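Local coordinates for aminotransferase class-III (PDB 6K8H), which is a dimeric omega-transaminase of the class-III aminotransferase family, which belongs to the wider clan of pyridoxal-phosphate-type aminotransferases, at residues F67-T72 against F418-T423; I105-L110 against A327-M332; E256-R261 against M280-G285. One frame throughout, in Å; residues are numbered along the deposited sequence.

Interaction 1: F67-T72 against F418-T423; sequences FVNNYT and FGCLST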
ATOM      1  N   PHE B  67       3.185  16.967 -17.847  1.00  7.83           N
ATOM      2  CA  PHE B  67       3.751  17.665 -16.700  1.00  8.60           C
ATOM      3  C   PHE B  67       3.127  17.213 -15.381  1.00  7.84           C
ATOM      4  O   PHE B  67       3.222  17.927 -14.377  1.00  9.62           O
ATOM      5  CB  PHE B  67       3.602  19.173 -16.857  1.00  9.01           C
ATOM      6  CG  PHE B  67       4.477  19.750 -17.923  1.00  7.00           C
ATOM      7  CD1 PHE B  67       4.107  19.674 -19.255  1.00  6.95           C
ATOM      8  CD2 PHE B  67       5.671  20.367 -17.596  1.00  8.62           C
ATOM      9  CE1 PHE B  67       4.918  20.223 -20.256  1.00  7.02           C
ATOM     10  CE2 PHE B  67       6.489  20.910 -18.577  1.00  8.14           C
ATOM     11  CZ  PHE B  67       6.114  20.833 -19.906  1.00  7.05           C
ATOM     12  N   VAL B  68       2.479  16.053 -15.364  1.00  7.98           N
ATOM     13  CA  VAL B  68       1.953  15.460 -14.138  1.00  9.70           C
ATOM     14  C   VAL B  68       2.772  14.248 -13.726  1.00  9.02           C
ATOM     15  O   VAL B  68       3.160  14.122 -12.566  1.00  8.88           O
ATOM     16  CB  VAL B  68       0.461  15.090 -14.285  1.00  9.83           C
ATOM     17  CG1 VAL B  68      -0.101  14.579 -12.954  1.00  9.27           C
ATOM     18  CG2 VAL B  68      -0.338  16.272 -14.809  1.00  8.78           C
ATOM     19  N   ASN B  69       3.036  13.340 -14.673  1.00  8.04           N
ATOM     20  CA  ASN B  69       3.913  12.190 -14.461  1.00 10.04           C
ATOM     21  C   ASN B  69       3.499  11.388 -13.230  1.00  9.58           C
ATOM     22  O   ASN B  69       4.298  11.122 -12.326  1.00  8.06           O
ATOM     23  CB  ASN B  69       5.365  12.641 -14.370  1.00  8.97           C
ATOM     24  CG  ASN B  69       5.792  13.406 -15.595  1.00 12.72           C
ATOM     25  OD1 ASN B  69       5.971  14.632 -15.554  1.00 13.87           O
ATOM     26  ND2 ASN B  69       5.941  12.694 -16.706  1.00  8.96           N
ATOM     27  N   ASN B  70       2.223  11.010 -13.213  1.00 10.82           N
ATOM     28  CA  ASN B  70       1.621  10.277 -12.100  1.00 10.78           C
ATOM     29  C   ASN B  70       1.922  10.972 -10.773  1.00 10.24           C
ATOM     30  O   ASN B  70       2.395  10.368  -9.807  1.00 11.04           O
ATOM     31  CB  ASN B  70       2.074   8.820 -12.078  1.00 11.90           C
ATOM     32  CG  ASN B  70       1.043   7.925 -11.429  1.00 10.86           C
ATOM     33  OD1 ASN B  70      -0.142   8.230 -11.482  1.00 14.03           O
ATOM     34  ND2 ASN B  70       1.483   6.836 -10.804  1.00 13.03           N
ATOM     35  N   TYR B  71       1.652  12.278 -10.751  1.00 10.73           N
ATOM     36  CA  TYR B  71       1.841  13.121  -9.576  1.00 10.01           C
ATOM     37  C   TYR B  71       3.275  13.038  -9.053  1.00 11.84           C
ATOM     38  O   TYR B  71       3.521  12.832  -7.866  1.00  7.93           O
ATOM     39  CB  TYR B  71       0.794  12.794  -8.506  1.00  9.09           C
ATOM     40  CG  TYR B  71      -0.525  13.437  -8.914  1.00  9.58           C
ATOM     41  CD1 TYR B  71      -1.400  12.791  -9.780  1.00 15.66           C
ATOM     42  CD2 TYR B  71      -0.835  14.728  -8.518  1.00 13.99           C
ATOM     43  CE1 TYR B  71      -2.583  13.404 -10.200  1.00 18.45           C
ATOM     44  CE2 TYR B  71      -2.012  15.345  -8.916  1.00 14.27           C
ATOM     45  CZ  TYR B  71      -2.880  14.685  -9.762  1.00 17.55           C
ATOM     46  OH  TYR B  71      -4.045  15.310 -10.160  1.00 21.70           O
ATOM     47  N   THR B  72       4.224  13.240  -9.973  1.00 11.69           N
ATOM     48  CA  THR B  72       5.681  13.375  -9.798  1.00 10.02           C
ATOM     49  C   THR B  72       6.399  12.039  -9.615  1.00 10.61           C
ATOM     50  O   THR B  72       7.624  12.056  -9.394  1.00 11.53           O
ATOM     51  CB  THR B  72       6.102  14.306  -8.636  1.00  9.66           C
ATOM     52  OG1 THR B  72       5.923  13.657  -7.368  1.00  9.20           O
ATOM     53  CG2 THR B  72       5.326  15.620  -8.656  1.00 11.65           C
ATOM     54  N   PHE B 418      -0.222  22.721 -10.723  1.00  9.10           N
ATOM     55  CA  PHE B 418       0.983  22.171 -10.067  1.00  7.38           C
ATOM     56  C   PHE B 418       1.573  21.222 -11.114  1.00  9.28           C
ATOM     57  O   PHE B 418       0.828  20.421 -11.670  1.00  8.62           O
ATOM     58  CB  PHE B 418       0.629  21.383  -8.809  1.00  7.93           C
ATOM     59  CG  PHE B 418       1.750  20.496  -8.335  1.00 11.34           C
ATOM     60  CD1 PHE B 418       2.911  21.043  -7.819  1.00  7.95           C
ATOM     61  CD2 PHE B 418       1.654  19.116  -8.427  1.00 10.20           C
ATOM     62  CE1 PHE B 418       3.941  20.229  -7.379  1.00 11.19           C
ATOM     63  CE2 PHE B 418       2.689  18.306  -7.992  1.00  9.04           C
ATOM     64  CZ  PHE B 418       3.831  18.864  -7.472  1.00 11.50           C
ATOM     65  N   GLY B 419       2.869  21.328 -11.378  1.00  8.23           N
ATOM     66  CA  GLY B 419       3.471  20.495 -12.396  1.00 10.90           C
ATOM     67  C   GLY B 419       4.897  20.111 -12.061  1.00 10.05           C
ATOM     68  O   GLY B 419       5.518  20.636 -11.129  1.00 10.81           O
ATOM     69  N   CYS B 420       5.401  19.148 -12.827  1.00  8.55           N
ATOM     70  CA  CYS B 420       6.741  18.614 -12.622  1.00 11.01           C
ATOM     71  C   CYS B 420       7.383  18.316 -13.972  1.00  9.13           C
ATOM     72  O   CYS B 420       6.716  17.948 -14.944  1.00  7.40           O
ATOM     73  CB  CYS B 420       6.742  17.374 -11.717  1.00  7.73           C
ATOM     74  SG  CYS B 420       5.799  15.975 -12.369  1.00 11.71           S
ATOM     75  N   LEU B 421       8.695  18.477 -14.023  1.00  9.69           N
ATOM     76  CA  LEU B 421       9.442  18.069 -15.204  1.00 12.75           C
ATOM     77  C   LEU B 421       9.855  16.594 -15.142  1.00  8.96           C
ATOM     78  O   LEU B 421       9.900  15.970 -14.083  1.00 12.06           O
ATOM     79  CB  LEU B 421      10.689  18.937 -15.373  1.00  9.74           C
ATOM     80  CG  LEU B 421      10.552  20.440 -15.190  1.00 11.44           C
ATOM     81  CD1 LEU B 421      11.930  21.099 -15.264  1.00 15.05           C
ATOM     82  CD2 LEU B 421       9.640  21.002 -16.266  1.00 12.88           C
ATOM     83  N   SER B 422      10.155  16.044 -16.315  1.00  9.15           N
ATOM     84  CA  SER B 422      10.741  14.720 -16.445  1.00 10.17           C
ATOM     85  C   SER B 422      12.054  14.813 -17.225  1.00 10.33           C
ATOM     86  O   SER B 422      12.276  15.749 -18.006  1.00  8.65           O
ATOM     87  CB  SER B 422       9.760  13.762 -17.127  1.00  8.03           C
ATOM     88  OG  SER B 422       9.486  14.178 -18.459  1.00  8.76           O
ATOM     89  N   THR B 423      12.929  13.830 -16.999  1.00  9.34           N
ATOM     90  CA  THR B 423      14.249  13.863 -17.619  1.00 11.27           C
ATOM     91  C   THR B 423      14.241  13.810 -19.152  1.00 11.11           C
ATOM     92  O   THR B 423      15.215  14.303 -19.746  1.00 11.29           O
ATOM     93  CB  THR B 423      15.132  12.723 -17.078  1.00 11.02           C
ATOM     94  OG1 THR B 423      14.496  11.465 -17.310  1.00 11.34           O
ATOM     95  CG2 THR B 423      15.421  12.902 -15.584  1.00 12.10           C
TER
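Phe67 and Cys420 make the backbone link, Cys420 N donating to Phe67 O at 2.9 Å. The same carbonyl receives a CA-H...O contact from Gly419. Cys420 sends its side chain into the short turn 69-72, whose positive phi and psi values make it left-handed. Cys420 CB lies 3.8 Å from Thr72 CG2. With chi1 at 61°, SG is held between backbone N and carbonyl carbon and reaches 3.2 Å from Val68 O, the oxygen that also accepts Thr72 N. Cys420 SG further touches Thr72 CA and lies 3.9 Å from Asn69 CB, so the sulfur packs against the turn. On one flank the Thr72 and Phe418 side chains cross at about a right angle, Thr72 CG2 lying 3.8 Å from Phe418 CZ. On the other, Phe67 and Leu421 run side by side, with Leu421 CD2 at the ring edge, 3.9 Å from Phe67 CE2. Asn70 reaches Thr317 of the second subunit. Such a union of an N-terminal segment with the edge strand of a C-terminal antiparallel sheet is typical of the small domain of fold-type-I aminotransferases.

Interaction 2: I105-L110 against A327-M332; sequences IALAEL and AGLTAM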
ATOM      1  N   ILE B 105      18.714  -4.744  -0.451  1.00 11.72           N
ATOM      2  CA  ILE B 105      19.951  -4.203   0.108  1.00  9.79           C
ATOM      3  C   ILE B 105      20.523  -3.138  -0.805  1.00 11.56           C
ATOM      4  O   ILE B 105      21.009  -2.104  -0.341  1.00  9.23           O
ATOM      5  CB  ILE B 105      20.979  -5.321   0.355  1.00 11.68           C
ATOM      6  CG1 ILE B 105      20.365  -6.409   1.235  1.00  9.13           C
ATOM      7  CG2 ILE B 105      22.241  -4.721   1.000  1.00 11.09           C
ATOM      8  CD1 ILE B 105      21.258  -7.618   1.428  1.00 11.99           C
ATOM      9  N   ALA B 106      20.510  -3.387  -2.118  1.00  9.59           N
ATOM     10  CA  ALA B 106      21.102  -2.437  -3.057  1.00 11.85           C
ATOM     11  C   ALA B 106      20.384  -1.090  -3.008  1.00 11.65           C
ATOM     12  O   ALA B 106      21.023  -0.023  -2.921  1.00 10.93           O
ATOM     13  CB  ALA B 106      21.059  -3.020  -4.469  1.00 11.67           C
ATOM     14  N   LEU B 107      19.040  -1.117  -3.027  1.00  9.32           N
ATOM     15  CA  LEU B 107      18.309   0.151  -2.977  1.00 10.57           C
ATOM     16  C   LEU B 107      18.474   0.845  -1.624  1.00 11.15           C
ATOM     17  O   LEU B 107      18.599   2.079  -1.565  1.00 10.04           O
ATOM     18  CB  LEU B 107      16.826  -0.054  -3.298  1.00  9.91           C
ATOM     19  CG  LEU B 107      16.062   1.264  -3.495  1.00 10.74           C
ATOM     20  CD1 LEU B 107      16.811   2.215  -4.438  1.00  9.44           C
ATOM     21  CD2 LEU B 107      14.630   1.037  -4.020  1.00  6.91           C
ATOM     22  N   ALA B 108      18.457   0.081  -0.525  1.00  8.89           N
ATOM     23  CA  ALA B 108      18.686   0.684   0.783  1.00 10.05           C
ATOM     24  C   ALA B 108      20.073   1.322   0.869  1.00 12.13           C
ATOM     25  O   ALA B 108      20.233   2.408   1.449  1.00 11.24           O
ATOM     26  CB  ALA B 108      18.484  -0.367   1.877  1.00  7.90           C
ATOM     27  N   GLU B 109      21.091   0.665   0.299  1.00 10.21           N
ATOM     28  CA  GLU B 109      22.433   1.239   0.275  1.00  9.68           C
ATOM     29  C   GLU B 109      22.449   2.573  -0.474  1.00 13.87           C
ATOM     30  O   GLU B 109      23.035   3.555   0.002  1.00 16.26           O
ATOM     31  CB  GLU B 109      23.414   0.231  -0.334  1.00 13.98           C
ATOM     32  CG  GLU B 109      23.967  -0.763   0.705  1.00 16.12           C
ATOM     33  CD  GLU B 109      24.644  -1.994   0.094  1.00 17.32           C
ATOM     34  OE1 GLU B 109      24.597  -2.167  -1.143  1.00 17.31           O
ATOM     35  OE2 GLU B 109      25.211  -2.797   0.867  1.00 14.47           O
ATOM     36  N   LEU B 110      21.775   2.645  -1.628  1.00 12.99           N
ATOM     37  CA  LEU B 110      21.737   3.919  -2.351  1.00 11.87           C
ATOM     38  C   LEU B 110      21.041   5.014  -1.535  1.00 11.72           C
ATOM     39  O   LEU B 110      21.564   6.133  -1.395  1.00 10.70           O
ATOM     40  CB  LEU B 110      21.052   3.740  -3.708  1.00 10.32           C
ATOM     41  CG  LEU B 110      20.996   4.989  -4.606  1.00 12.50           C
ATOM     42  CD1 LEU B 110      21.038   4.598  -6.094  1.00 14.99           C
ATOM     43  CD2 LEU B 110      19.758   5.846  -4.316  1.00 11.38           C
ATOM     44  N   ALA B 327      13.685  -1.551 -10.397  1.00  8.30           N
ATOM     45  CA  ALA B 327      13.258  -0.349 -11.105  1.00  8.16           C
ATOM     46  C   ALA B 327      13.635   0.911 -10.327  1.00 10.43           C
ATOM     47  O   ALA B 327      14.070   1.911 -10.916  1.00  9.46           O
ATOM     48  CB  ALA B 327      11.754  -0.401 -11.362  1.00  9.18           C
ATOM     49  N   GLY B 328      13.495   0.875  -8.999  1.00  9.70           N
ATOM     50  CA  GLY B 328      13.902   2.004  -8.184  1.00  8.28           C
ATOM     51  C   GLY B 328      15.402   2.232  -8.204  1.00 10.03           C
ATOM     52  O   GLY B 328      15.860   3.373  -8.290  1.00  9.00           O
ATOM     53  N   LEU B 329      16.189   1.156  -8.117  1.00 10.57           N
ATOM     54  CA  LEU B 329      17.642   1.294  -8.205  1.00 11.42           C
ATOM     55  C   LEU B 329      18.052   1.954  -9.516  1.00 10.56           C
ATOM     56  O   LEU B 329      18.886   2.869  -9.531  1.00 11.83           O
ATOM     57  CB  LEU B 329      18.320  -0.074  -8.057  1.00  9.42           C
ATOM     58  CG  LEU B 329      19.837   0.056  -7.857  1.00 16.05           C
ATOM     59  CD1 LEU B 329      20.129   0.770  -6.538  1.00 15.03           C
ATOM     60  CD2 LEU B 329      20.546  -1.288  -7.914  1.00 14.16           C
ATOM     61  N   THR B 330      17.469   1.507 -10.632  1.00  9.40           N
ATOM     62  CA  THR B 330      17.799   2.102 -11.931  1.00 11.46           C
ATOM     63  C   THR B 330      17.372   3.564 -11.996  1.00 12.58           C
ATOM     64  O   THR B 330      18.158   4.439 -12.397  1.00  9.46           O
ATOM     65  CB  THR B 330      17.141   1.291 -13.049  1.00 11.30           C
ATOM     66  OG1 THR B 330      17.470  -0.092 -12.876  1.00 12.90           O
ATOM     67  CG2 THR B 330      17.608   1.752 -14.426  1.00 11.22           C
ATOM     68  N   ALA B 331      16.127   3.854 -11.592  1.00 10.01           N
ATOM     69  CA  ALA B 331      15.630   5.232 -11.634  1.00 10.58           C
ATOM     70  C   ALA B 331      16.521   6.165 -10.828  1.00  9.94           C
ATOM     71  O   ALA B 331      16.893   7.251 -11.292  1.00 10.75           O
ATOM     72  CB  ALA B 331      14.194   5.291 -11.106  1.00  8.74           C
ATOM     73  N   MET B 332      16.891   5.748  -9.617  1.00  7.94           N
ATOM     74  CA  MET B 332      17.703   6.607  -8.771  1.00  9.83           C
ATOM     75  C   MET B 332      19.122   6.724  -9.306  1.00  8.59           C
ATOM     76  O   MET B 332      19.703   7.812  -9.274  1.00 10.46           O
ATOM     77  CB  MET B 332      17.699   6.082  -7.335  1.00  9.04           C
ATOM     78  CG  MET B 332      16.336   6.117  -6.664  1.00  9.03           C
ATOM     79  SD  MET B 332      15.542   7.742  -6.711  1.00 11.89           S
ATOM     80  CE  MET B 332      16.577   8.645  -5.556  1.00 13.87           C
TER
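The helical turns carrying Ala106, Leu107 and Leu110 and those carrying Gly328, Leu329 and Met332 run in nearly the same direction, their axes approaching to 9.4 Å at an angle of 32°. Leu329 carries the centre of the contact. Its CG is anti to the backbone N (chi1 -168°), and its two methyls divide the work: CD2 meets the methyl of Ala106, 3.9 Å from Ala106 CB, while CD1 lies 3.8 Å from the backbone oxygen Ala106 O and 4.0 Å from Leu110 CD1. That oxygen is already bonded to Leu110 N within its own helix. Leu107 replies from the facing helix, laying CD1 on the backbone where Gly328 runs into Leu329, 3.9 Å from Leu329 N; Gly328, having no side chain, leaves Leu107 CD2 its place. One turn further on, Leu110 spreads both methyls against Met332, the nearer being CD2 at 3.7 Å from Met332 CB. Between the two segments the contact is by van der Waals packing, without polar bonds, and Leu107 continues it onto Phe123 of strand 120-124. Elsewhere on helix 102-114, Glu109 forms a salt bridge with Arg25 of the second subunit. This is near-parallel helix-helix packing in the large domain of the aminotransferase fold, beside one border strand of its seven-stranded sheet and close to the dimer interface.

Interaction 3: E256-R261 against M280-G285; sequences EVISLR and MGKIIG. With PLR ((5-hydroxy-4,6-dimethylpyridin-3-yl)methyl dihydrogen phosphate), chain D.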
ATOM      1  N   GLU B 256       8.521  13.225   2.598  1.00  7.50           N
ATOM      2  CA  GLU B 256       9.160  13.557   1.331  1.00  8.01           C
ATOM      3  C   GLU B 256       8.686  12.655   0.197  1.00 11.86           C
ATOM      4  O   GLU B 256       9.431  12.413  -0.755  1.00 10.28           O
ATOM      5  CB  GLU B 256      10.684  13.503   1.455  1.00  8.49           C
ATOM      6  CG  GLU B 256      11.254  14.490   2.483  1.00  8.89           C
ATOM      7  CD  GLU B 256      12.490  15.249   1.973  1.00 11.30           C
ATOM      8  OE1 GLU B 256      12.506  15.680   0.792  1.00 11.88           O
ATOM      9  OE2 GLU B 256      13.439  15.417   2.765  1.00 12.47           O
ATOM     10  N   VAL B 257       7.455  12.141   0.284  1.00  9.88           N
ATOM     11  CA  VAL B 257       6.961  11.262  -0.775  1.00  7.81           C
ATOM     12  C   VAL B 257       7.018  11.977  -2.123  1.00  8.44           C
ATOM     13  O   VAL B 257       7.362  11.370  -3.145  1.00  9.15           O
ATOM     14  CB  VAL B 257       5.544  10.754  -0.439  1.00  9.86           C
ATOM     15  CG1 VAL B 257       4.933  10.020  -1.629  1.00  9.14           C
ATOM     16  CG2 VAL B 257       5.599   9.817   0.769  1.00  9.34           C
ATOM     17  N   ILE B 258       6.746  13.281  -2.139  1.00  9.22           N
ATOM     18  CA  ILE B 258       6.988  14.108  -3.316  1.00  7.38           C
ATOM     19  C   ILE B 258       8.325  14.848  -3.236  1.00  9.23           C
ATOM     20  O   ILE B 258       9.054  14.907  -4.226  1.00 10.79           O
ATOM     21  CB  ILE B 258       5.830  15.107  -3.544  1.00 10.40           C
ATOM     22  CG1 ILE B 258       4.622  14.398  -4.177  1.00  9.83           C
ATOM     23  CG2 ILE B 258       6.288  16.267  -4.451  1.00 11.00           C
ATOM     24  CD1 ILE B 258       3.498  15.353  -4.600  1.00 17.31           C
ATOM     25  N   SER B 259       8.650  15.457  -2.089  1.00  8.93           N
ATOM     26  CA  SER B 259       9.745  16.434  -2.051  1.00 12.66           C
ATOM     27  C   SER B 259      11.134  15.808  -2.173  1.00  9.54           C
ATOM     28  O   SER B 259      12.110  16.555  -2.347  1.00  8.76           O
ATOM     29  CB  SER B 259       9.652  17.326  -0.807  1.00 11.70           C
ATOM     30  OG  SER B 259      10.047  16.629   0.358  1.00 10.89           O
ATOM     31  N   LEU B 260      11.268  14.484  -2.031  1.00  7.96           N
ATOM     32  CA  LEU B 260      12.598  13.876  -2.070  1.00  9.23           C
ATOM     33  C   LEU B 260      13.307  14.165  -3.387  1.00  8.41           C
ATOM     34  O   LEU B 260      14.541  14.168  -3.437  1.00 10.21           O
ATOM     35  CB  LEU B 260      12.508  12.362  -1.855  1.00  8.95           C
ATOM     36  CG  LEU B 260      13.796  11.628  -1.456  1.00 10.38           C
ATOM     37  CD1 LEU B 260      14.105  11.791   0.027  1.00  9.21           C
ATOM     38  CD2 LEU B 260      13.712  10.137  -1.821  1.00  8.64           C
ATOM     39  N   ARG B 261      12.536  14.469  -4.425  1.00  9.14           N
ATOM     40  CA  ARG B 261      13.117  14.714  -5.769  1.00  8.34           C
ATOM     41  C   ARG B 261      13.721  16.122  -5.856  1.00 11.46           C
ATOM     42  O   ARG B 261      14.217  16.445  -6.924  1.00  9.99           O
ATOM     43  CB  ARG B 261      12.055  14.537  -6.857  1.00  7.61           C
ATOM     44  CG  ARG B 261      11.058  15.681  -6.933  1.00  8.13           C
ATOM     45  CD  ARG B 261      10.690  16.029  -8.362  1.00 10.65           C
ATOM     46  NE  ARG B 261       9.952  14.979  -9.041  1.00 11.02           N
ATOM     47  CZ  ARG B 261       9.724  14.949 -10.345  1.00  9.28           C
ATOM     48  NH1 ARG B 261       9.042  13.949 -10.870  1.00 10.36           N
ATOM     49  NH2 ARG B 261      10.191  15.907 -11.120  1.00  8.94           N
ATOM     50  N   MET B 280       8.889   8.223   2.240  1.00  6.25           N
ATOM     51  CA  MET B 280       9.243   8.389   0.837  1.00  7.54           C
ATOM     52  C   MET B 280       8.376   7.459   0.007  1.00 10.05           C
ATOM     53  O   MET B 280       7.760   6.522   0.523  1.00  7.77           O
ATOM     54  CB  MET B 280      10.728   8.067   0.588  1.00  9.33           C
ATOM     55  CG  MET B 280      11.694   8.861   1.449  1.00  8.55           C
ATOM     56  SD  MET B 280      13.319   8.077   1.589  1.00 12.68           S
ATOM     57  CE  MET B 280      13.059   7.016   3.023  1.00  6.62           C
ATOM     58  N   GLY B 281       8.373   7.700  -1.295  1.00  9.65           N
ATOM     59  CA  GLY B 281       7.643   6.880  -2.245  1.00  9.97           C
ATOM     60  C   GLY B 281       7.833   7.448  -3.633  1.00  7.89           C
ATOM     61  O   GLY B 281       8.856   8.085  -3.893  1.00  9.00           O
ATOM     62  N   LYS B 282       6.861   7.222  -4.524  1.00 11.07           N
ATOM     63  CA  LYS B 282       6.850   7.790  -5.872  1.00  8.73           C
ATOM     64  C   LYS B 282       8.149   7.519  -6.646  1.00  7.86           C
ATOM     65  O   LYS B 282       8.340   6.396  -7.150  1.00  9.12           O
ATOM     66  CB  LYS B 282       6.517   9.287  -5.776  1.00 11.78           C
ATOM     67  CG  LYS B 282       5.076   9.529  -5.259  1.00 13.74           C
ATOM     68  CD  LYS B 282       4.592  10.971  -5.427  1.00 12.71           C
ATOM     69  CE  LYS B 282       3.043  11.083  -5.408  1.00 16.67           C
ATOM     70  NZ  LYS B 282       2.441  11.128  -4.031  1.00 24.61           N
ATOM     71  N   ILE B 283       9.040   8.499  -6.763  1.00  8.52           N
ATOM     72  CA  ILE B 283      10.196   8.306  -7.691  1.00 11.12           C
ATOM     73  C   ILE B 283      11.034   7.079  -7.316  1.00 10.27           C
ATOM     74  O   ILE B 283      11.560   6.441  -8.222  1.00  9.52           O
ATOM     75  CB  ILE B 283      11.082   9.566  -7.768  1.00  9.08           C
ATOM     76  CG1 ILE B 283      11.893   9.770  -6.488  1.00  8.12           C
ATOM     77  CG2 ILE B 283      10.263  10.792  -8.138  1.00  8.25           C
ATOM     78  CD1 ILE B 283      13.038  10.728  -6.642  1.00 10.80           C
ATOM     79  N   ILE B 284      11.072   6.722  -6.037  1.00  8.66           N
ATOM     80  CA  ILE B 284      12.058   5.745  -5.598  1.00  7.70           C
ATOM     81  C   ILE B 284      11.676   4.352  -6.073  1.00  8.28           C
ATOM     82  O   ILE B 284      12.414   3.395  -5.826  1.00 11.77           O
ATOM     83  CB  ILE B 284      12.245   5.766  -4.063  1.00  8.11           C
ATOM     84  CG1 ILE B 284      10.940   5.425  -3.340  1.00 10.08           C
ATOM     85  CG2 ILE B 284      12.751   7.099  -3.594  1.00 10.40           C
ATOM     86  CD1 ILE B 284      11.157   4.932  -1.909  1.00  6.97           C
ATOM     87  N   GLY B 285      10.532   4.215  -6.746  1.00  8.72           N
ATOM     88  CA  GLY B 285      10.153   2.914  -7.275  1.00  9.70           C
ATOM     89  C   GLY B 285      10.262   2.744  -8.770  1.00  9.10           C
ATOM     90  O   GLY B 285       9.831   1.693  -9.290  1.00 11.34           O
TER
HETATM   91  N1  PLR D 501       2.603  12.040   1.034  1.00 11.69           N
HETATM   92  C2  PLR D 501       2.652  12.946   0.065  1.00 15.00           C
HETATM   93  C2A PLR D 501       3.294  14.267   0.336  1.00 16.71           C
HETATM   94  C3  PLR D 501       2.126  12.656  -1.201  1.00 21.00           C
HETATM   95  O3  PLR D 501       2.202  13.596  -2.164  1.00 19.77           O
HETATM   96  C4  PLR D 501       1.534  11.399  -1.436  1.00 18.77           C
HETATM   97  C4A PLR D 501       0.987  11.081  -2.757  1.00 26.64           C
HETATM   98  C5  PLR D 501       1.506  10.464  -0.396  1.00 19.17           C
HETATM   99  C6  PLR D 501       2.032  10.839   0.811  1.00 17.45           C
HETATM  100  C5A PLR D 501       0.868   9.111  -0.566  1.00 17.28           C
HETATM  101  O4P PLR D 501       1.588   8.194  -1.445  1.00 13.05           O
HETATM  102  P   PLR D 501       0.773   7.038  -2.212  1.00 12.77           P
HETATM  103  O1P PLR D 501       0.032   6.304  -1.141  1.00  6.81           O
HETATM  104  O2P PLR D 501      -0.143   7.731  -3.153  1.00 10.14           O
HETATM  105  O3P PLR D 501       1.787   6.193  -2.913  1.00  9.29           O
HETATM  106  O   HOH W   1       9.987  10.005  -2.042  1.00  8.91           O
HETATM  107  O   HOH W   2       9.445  11.097  -5.226  1.00 13.55           O
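Lys282 and Val257 meet around the bound (5-hydroxy-4,6-dimethylpyridin-3-yl)methyl dihydrogen phosphate, to which the lysine is covalently joined, NZ lying 1.9 Å from PLR C4A. Val257 lies over the pyridine ring, CB 3.5 Å from PLR N1 and CG2 near PLR C6, while its CG1 touches the lysine tip. Ile258 comes in near the ring hydroxyl oxygen, with CG1 3.2 Å from PLR O3, and its CG1 also packs on Lys282 CD. The lysine chain passes Val257 O, which lies 3.5 Å from Lys282 CB and nearly as close to CG and CD; a bend at chi4 (83°) then sets NZ toward the ligand. In the next shell two waters join the backbones: one is bonded to Gly281 N (2.9 Å from that nitrogen) and Glu256 O, the other to Val257 O and Ile283 N. Farther from the ligand the Leu260 and Ile284 side chains cross at about a right angle, Leu260 CD2 lying 3.6 Å from Ile284 CG2 and also touching Met280 SD, while Ile283 CD1 packs on Arg261 CB. The guanidinium of Arg261 is bonded to Ser372. Thr317 of the second subunit packs on Lys282. The site sits at the C-terminal ends of the neighbouring parallel strands 251-255 and 277-281, joined through helix 266-271 in a beta-alpha-beta crossover, with helix 69-72 and strand 373-377 against its Ile258 side.

All three contacts are buried, but interaction 3 lies nearest the chain centre and interaction 2 farthest out, its centre about 20 Å away. Interaction 3 is the hub. Arg261 bonds to the backbone oxygens of Thr72 and Leu421, one from each segment of interaction 1, tying the small-domain joint to the ligand site, while Met332, Ala327 and Leu107 of interaction 2 pack against 283-285. Interactions 1 and 2 do not touch, their nearest atoms being about 7 Å apart. Chemistry follows place: a main-chain bond and sulfur packing in interaction 1, aliphatic van der Waals packing in interaction 2, and waters with a covalently held ligand in interaction 3. Each has the second subunit within reach.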